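Local atomic coordinates of fucolectin-related protein (Streptococcus pneumoniae, PDB entry 2WMF), a protein that probably hydrolyses host blood-group carbohydrate antigens, as the catalytic module of a family 98 glycoside hydrolase. Residues Y297-A308 against A512-P523. Residues are numbered along the deposited sequence; the frame is centred on the assembly and turned at random.
Sequences YTFMTNDVPTPA and ANWISKNYSINP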
loop_
_atom_site.group_PDB
_atom_site.type_symbol
_atom_site.label_atom_id
_atom_site.label_comp_id
_atom_site.label_asym_id
_atom_site.label_seq_id
_atom_site.Cartn_x
_atom_site.Cartn_y
_atom_site.Cartn_z
ATOM N N TYR A 297 3.529 -15.147 -1.140
ATOM C CA TYR A 297 4.247 -14.382 -2.136
ATOM C C TYR A 297 4.914 -13.129 -1.583
ATOM O O TYR A 297 6.055 -12.849 -1.891
ATOM C CB TYR A 297 3.281 -13.952 -3.233
ATOM C CG TYR A 297 3.897 -13.152 -4.369
ATOM C CD1 TYR A 297 5.009 -13.603 -5.053
ATOM C CD2 TYR A 297 3.314 -11.945 -4.801
ATOM C CE1 TYR A 297 5.518 -12.923 -6.118
ATOM C CE2 TYR A 297 3.822 -11.256 -5.867
ATOM C CZ TYR A 297 4.926 -11.713 -6.532
ATOM O OH TYR A 297 5.459 -11.033 -7.630
ATOM N N THR A 298 4.171 -12.398 -0.775
ATOM C CA THR A 298 4.577 -11.041 -0.350
ATOM C C THR A 298 5.509 -11.025 0.882
ATOM O O THR A 298 6.027 -9.954 1.212
ATOM C CB THR A 298 3.350 -10.116 -0.090
ATOM O OG1 THR A 298 2.466 -10.705 0.865
ATOM C CG2 THR A 298 2.540 -9.861 -1.370
ATOM N N PHE A 299 5.692 -12.146 1.570
ATOM C CA PHE A 299 6.520 -12.156 2.779
ATOM C C PHE A 299 7.520 -13.289 2.843
ATOM O O PHE A 299 8.700 -13.069 2.624
ATOM C CB PHE A 299 5.633 -12.089 4.044
ATOM C CG PHE A 299 6.403 -12.010 5.345
ATOM C CD1 PHE A 299 7.606 -11.261 5.454
ATOM C CD2 PHE A 299 5.912 -12.660 6.473
ATOM C CE1 PHE A 299 8.294 -11.195 6.657
ATOM C CE2 PHE A 299 6.594 -12.603 7.675
ATOM C CZ PHE A 299 7.787 -11.863 7.765
ATOM N N MET A 300 7.047 -14.523 3.065
ATOM C CA MET A 300 7.976 -15.606 3.474
ATOM C C MET A 300 7.237 -16.956 3.391
ATOM O O MET A 300 6.066 -17.046 3.705
ATOM C CB MET A 300 8.440 -15.334 4.923
ATOM C CG MET A 300 9.618 -16.023 5.414
ATOM S SD MET A 300 10.144 -15.359 7.050
ATOM C CE MET A 300 8.799 -15.822 8.111
ATOM N N THR A 301 7.967 -17.998 2.991
ATOM C CA THR A 301 7.544 -19.372 3.209
ATOM C C THR A 301 8.768 -20.131 3.725
ATOM O O THR A 301 9.933 -19.871 3.325
ATOM C CB THR A 301 6.960 -20.073 1.942
ATOM O OG1 THR A 301 7.992 -20.243 0.971
ATOM C CG2 THR A 301 5.696 -19.246 1.363
ATOM N N ASN A 302 8.500 -21.059 4.622
ATOM C CA ASN A 302 9.555 -21.890 5.249
ATOM C C ASN A 302 10.702 -21.032 5.821
ATOM O O ASN A 302 11.894 -21.410 5.788
ATOM C CB ASN A 302 10.068 -22.922 4.241
ATOM C CG ASN A 302 9.010 -23.918 3.867
ATOM O OD1 ASN A 302 8.135 -24.246 4.684
ATOM N ND2 ASN A 302 9.040 -24.374 2.615
ATOM N N ASP A 303 10.310 -19.878 6.383
ATOM C CA ASP A 303 11.230 -18.880 6.930
ATOM C C ASP A 303 12.260 -18.314 5.942
ATOM O O ASP A 303 13.249 -17.700 6.327
ATOM C CB ASP A 303 11.923 -19.449 8.192
ATOM C CG ASP A 303 11.049 -19.374 9.446
ATOM O OD1 ASP A 303 10.022 -18.669 9.447
ATOM O OD2 ASP A 303 11.409 -20.012 10.467
ATOM N N VAL A 304 11.962 -18.453 4.643
ATOM C CA VAL A 304 12.763 -17.881 3.575
ATOM C C VAL A 304 12.023 -16.685 2.956
ATOM O O VAL A 304 10.984 -16.863 2.312
ATOM C CB VAL A 304 13.021 -18.900 2.459
ATOM C CG1 VAL A 304 13.928 -18.299 1.353
ATOM C CG2 VAL A 304 13.655 -20.182 3.077
ATOM N N PRO A 305 12.495 -15.471 3.212
ATOM C CA PRO A 305 11.809 -14.296 2.635
ATOM C C PRO A 305 11.837 -14.310 1.123
ATOM O O PRO A 305 12.793 -14.790 0.521
ATOM C CB PRO A 305 12.603 -13.098 3.215
ATOM C CG PRO A 305 13.278 -13.632 4.446
ATOM C CD PRO A 305 13.593 -15.082 4.117
ATOM N N THR A 306 10.761 -13.833 0.517
ATOM C CA THR A 306 10.606 -13.866 -0.929
ATOM C C THR A 306 11.213 -12.641 -1.593
ATOM O O THR A 306 11.411 -11.581 -0.934
ATOM C CB THR A 306 9.107 -13.918 -1.297
ATOM O OG1 THR A 306 8.499 -12.679 -0.887
ATOM C CG2 THR A 306 8.375 -15.133 -0.702
ATOM N N PRO A 307 11.492 -12.725 -2.928
ATOM C CA PRO A 307 11.926 -11.542 -3.678
ATOM C C PRO A 307 10.920 -10.392 -3.677
ATOM O O PRO A 307 11.321 -9.217 -3.642
ATOM C CB PRO A 307 12.176 -12.093 -5.085
ATOM C CG PRO A 307 12.575 -13.533 -4.811
ATOM C CD PRO A 307 11.655 -13.969 -3.709
ATOM N N ALA A 308 9.629 -10.707 -3.650
ATOM C CA ALA A 308 8.572 -9.646 -3.592
ATOM C C ALA A 308 8.782 -8.838 -2.311
ATOM O O ALA A 308 8.710 -7.573 -2.309
ATOM C CB ALA A 308 7.129 -10.262 -3.665
ATOM N N ALA A 512 3.851 -23.283 -1.624
ATOM C CA ALA A 512 4.742 -22.522 -0.684
ATOM C C ALA A 512 6.153 -23.180 -0.641
ATOM O O ALA A 512 7.194 -22.503 -0.582
ATOM C CB ALA A 512 4.126 -22.446 0.713
ATOM N N ASN A 513 6.178 -24.508 -0.651
ATOM C CA ASN A 513 7.425 -25.246 -0.621
ATOM C C ASN A 513 8.222 -24.989 -1.913
ATOM O O ASN A 513 9.432 -24.708 -1.891
ATOM C CB ASN A 513 7.137 -26.753 -0.412
ATOM C CG ASN A 513 6.639 -27.093 0.989
ATOM O OD1 ASN A 513 6.847 -26.342 1.957
ATOM N ND2 ASN A 513 5.957 -28.242 1.101
ATOM N N TRP A 514 7.526 -25.054 -3.060
ATOM C CA TRP A 514 8.147 -24.772 -4.342
ATOM C C TRP A 514 8.735 -23.351 -4.328
ATOM O O TRP A 514 9.855 -23.100 -4.817
ATOM C CB TRP A 514 7.112 -24.945 -5.475
ATOM C CG TRP A 514 7.721 -24.785 -6.822
ATOM C CD1 TRP A 514 8.283 -25.786 -7.579
ATOM C CD2 TRP A 514 7.892 -23.576 -7.557
ATOM N NE1 TRP A 514 8.785 -25.281 -8.740
ATOM C CE2 TRP A 514 8.562 -23.926 -8.774
ATOM C CE3 TRP A 514 7.540 -22.229 -7.337
ATOM C CZ2 TRP A 514 8.900 -22.992 -9.727
ATOM C CZ3 TRP A 514 7.901 -21.297 -8.295
ATOM C CH2 TRP A 514 8.572 -21.681 -9.480
ATOM N N ILE A 515 7.960 -22.404 -3.815
ATOM C CA ILE A 515 8.420 -21.010 -3.730
ATOM C C ILE A 515 9.731 -20.936 -2.967
ATOM O O ILE A 515 10.664 -20.247 -3.385
ATOM C CB ILE A 515 7.304 -20.087 -3.093
ATOM C CG1 ILE A 515 6.223 -19.792 -4.155
ATOM C CG2 ILE A 515 7.906 -18.772 -2.539
ATOM C CD1 ILE A 515 4.914 -19.093 -3.573
ATOM N N SER A 516 9.804 -21.609 -1.837
ATOM C CA SER A 516 11.006 -21.506 -0.987
ATOM C C SER A 516 12.272 -22.087 -1.615
ATOM O O SER A 516 13.379 -21.748 -1.189
ATOM C CB SER A 516 10.782 -22.156 0.389
ATOM O OG SER A 516 10.755 -23.582 0.311
ATOM N N LYS A 517 12.102 -22.962 -2.616
ATOM C CA LYS A 517 13.226 -23.608 -3.273
ATOM C C LYS A 517 13.492 -23.170 -4.701
ATOM O O LYS A 517 14.550 -23.516 -5.290
ATOM C CB LYS A 517 13.010 -25.107 -3.244
ATOM C CG LYS A 517 12.859 -25.704 -1.855
ATOM C CD LYS A 517 14.212 -25.778 -1.160
ATOM C CE LYS A 517 14.122 -26.453 0.209
ATOM N NZ LYS A 517 13.028 -25.863 1.086
ATOM N N ASN A 518 12.561 -22.425 -5.297
ATOM C CA ASN A 518 12.703 -22.009 -6.700
ATOM C C ASN A 518 12.669 -20.483 -6.710
ATOM O O ASN A 518 13.726 -19.844 -6.681
ATOM C CB ASN A 518 11.608 -22.612 -7.563
ATOM C CG ASN A 518 11.746 -24.117 -7.703
ATOM O OD1 ASN A 518 12.250 -24.580 -8.733
ATOM N ND2 ASN A 518 11.326 -24.866 -6.691
ATOM N N TYR A 519 11.475 -19.916 -6.743
ATOM C CA TYR A 519 11.329 -18.455 -6.771
ATOM C C TYR A 519 12.241 -17.713 -5.795
ATOM O O TYR A 519 12.956 -16.775 -6.192
ATOM C CB TYR A 519 9.848 -18.111 -6.563
ATOM C CG TYR A 519 9.555 -16.640 -6.317
ATOM C CD1 TYR A 519 9.997 -15.680 -7.206
ATOM C CD2 TYR A 519 8.712 -16.241 -5.299
ATOM C CE1 TYR A 519 9.711 -14.313 -7.028
ATOM C CE2 TYR A 519 8.425 -14.887 -5.111
ATOM C CZ TYR A 519 8.929 -13.917 -5.964
ATOM O OH TYR A 519 8.641 -12.566 -5.784
ATOM N N SER A 520 12.291 -18.152 -4.526
ATOM C CA SER A 520 13.011 -17.368 -3.529
ATOM C C SER A 520 14.533 -17.550 -3.533
ATOM O O SER A 520 15.252 -16.753 -2.931
ATOM C CB SER A 520 12.487 -17.662 -2.124
ATOM O OG SER A 520 11.149 -17.242 -2.031
ATOM N N ILE A 521 15.037 -18.599 -4.178
ATOM C CA ILE A 521 16.484 -18.807 -4.148
ATOM C C ILE A 521 17.126 -18.701 -5.532
ATOM O O ILE A 521 18.267 -18.292 -5.629
ATOM C CB ILE A 521 16.915 -20.053 -3.304
ATOM C CG1 ILE A 521 16.123 -21.221 -3.659
ATOM C CG2 ILE A 521 16.696 -19.854 -1.734
ATOM C CD1 ILE A 521 16.537 -22.461 -2.893
ATOM N N ASN A 522 16.405 -19.080 -6.586
ATOM C CA ASN A 522 16.823 -18.840 -7.971
ATOM C C ASN A 522 15.734 -18.091 -8.751
ATOM O O ASN A 522 15.208 -18.569 -9.766
ATOM C CB ASN A 522 17.181 -20.139 -8.662
ATOM C CG ASN A 522 18.510 -20.668 -8.181
ATOM O OD1 ASN A 522 19.576 -20.082 -8.450
ATOM N ND2 ASN A 522 18.458 -21.715 -7.454
ATOM N N PRO A 523 15.439 -16.864 -8.315
ATOM C CA PRO A 523 14.453 -16.075 -9.047
ATOM C C PRO A 523 14.882 -15.865 -10.478
ATOM O O PRO A 523 16.061 -15.636 -10.733
ATOM C CB PRO A 523 14.453 -14.730 -8.307
ATOM C CG PRO A 523 15.704 -14.709 -7.564
ATOM C CD PRO A 523 16.029 -16.104 -7.200
HETATM O O HOH W 1 10.172 -18.428 0.207
HETATM O O HOH W 2 5.324 -24.426 3.530
HETATM O O HOH W 3 14.321 -14.468 -1.730
#
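The beta hairpin 300-305, with a type I' turn from Thr-301 to Val-304, packs on the C-terminal end of helix 506-517 and the loop after it. At the turn, the amide of Asn-302 uses ND2 twice. It donates to Ser-516 OG at 3.0 Å and, nearly straight (171°), to Asn-513 OD1. Both acceptors lie in its amide plane, which fixes the rotation of the group. The Asn-513 amide is nearly coplanar with it, and water 2 links the two OD1 atoms. Thr-301 OG1 donates to Ala-512 O at 2.9 Å. This carbonyl still takes the helical bond from Ser-516 N, which arrives from the opposite face of its plane. Thr-301 CG2 lies against Ala-512 CB. Water 1 bridges Thr-301 OG1, Val-304 O and Ser-520 OG, so it serves polar atoms of both segments.

Further along, Tyr-519 wedges between Pro-307 and Tyr-297. With CG anti to the backbone N (chi1 170°), the Tyr-519 ring extends back toward the start of helix 307-322, and Pro-307 CD sits over one face in a CH-pi contact, 3.7 Å from the centroid. The Tyr-297 ring is near parallel to that of Tyr-519 but slid aside, with centroids 5.6 Å apart. Tyr-519 OH is hydrogen-bonded to Glu-272 OE2, and Tyr-297 OH to Glu-270 O. Thr-306 N-caps helix 307-322.

The hairpin follows helix 295-298, just after the last barrel strand, 289-293. The contact thus joins the link between the last strand of the (beta/alpha)8 barrel and helix 307-322 to helix 506-517 of the C-terminal family region, with helix 272-283 beside Tyr-297 and Ala-308.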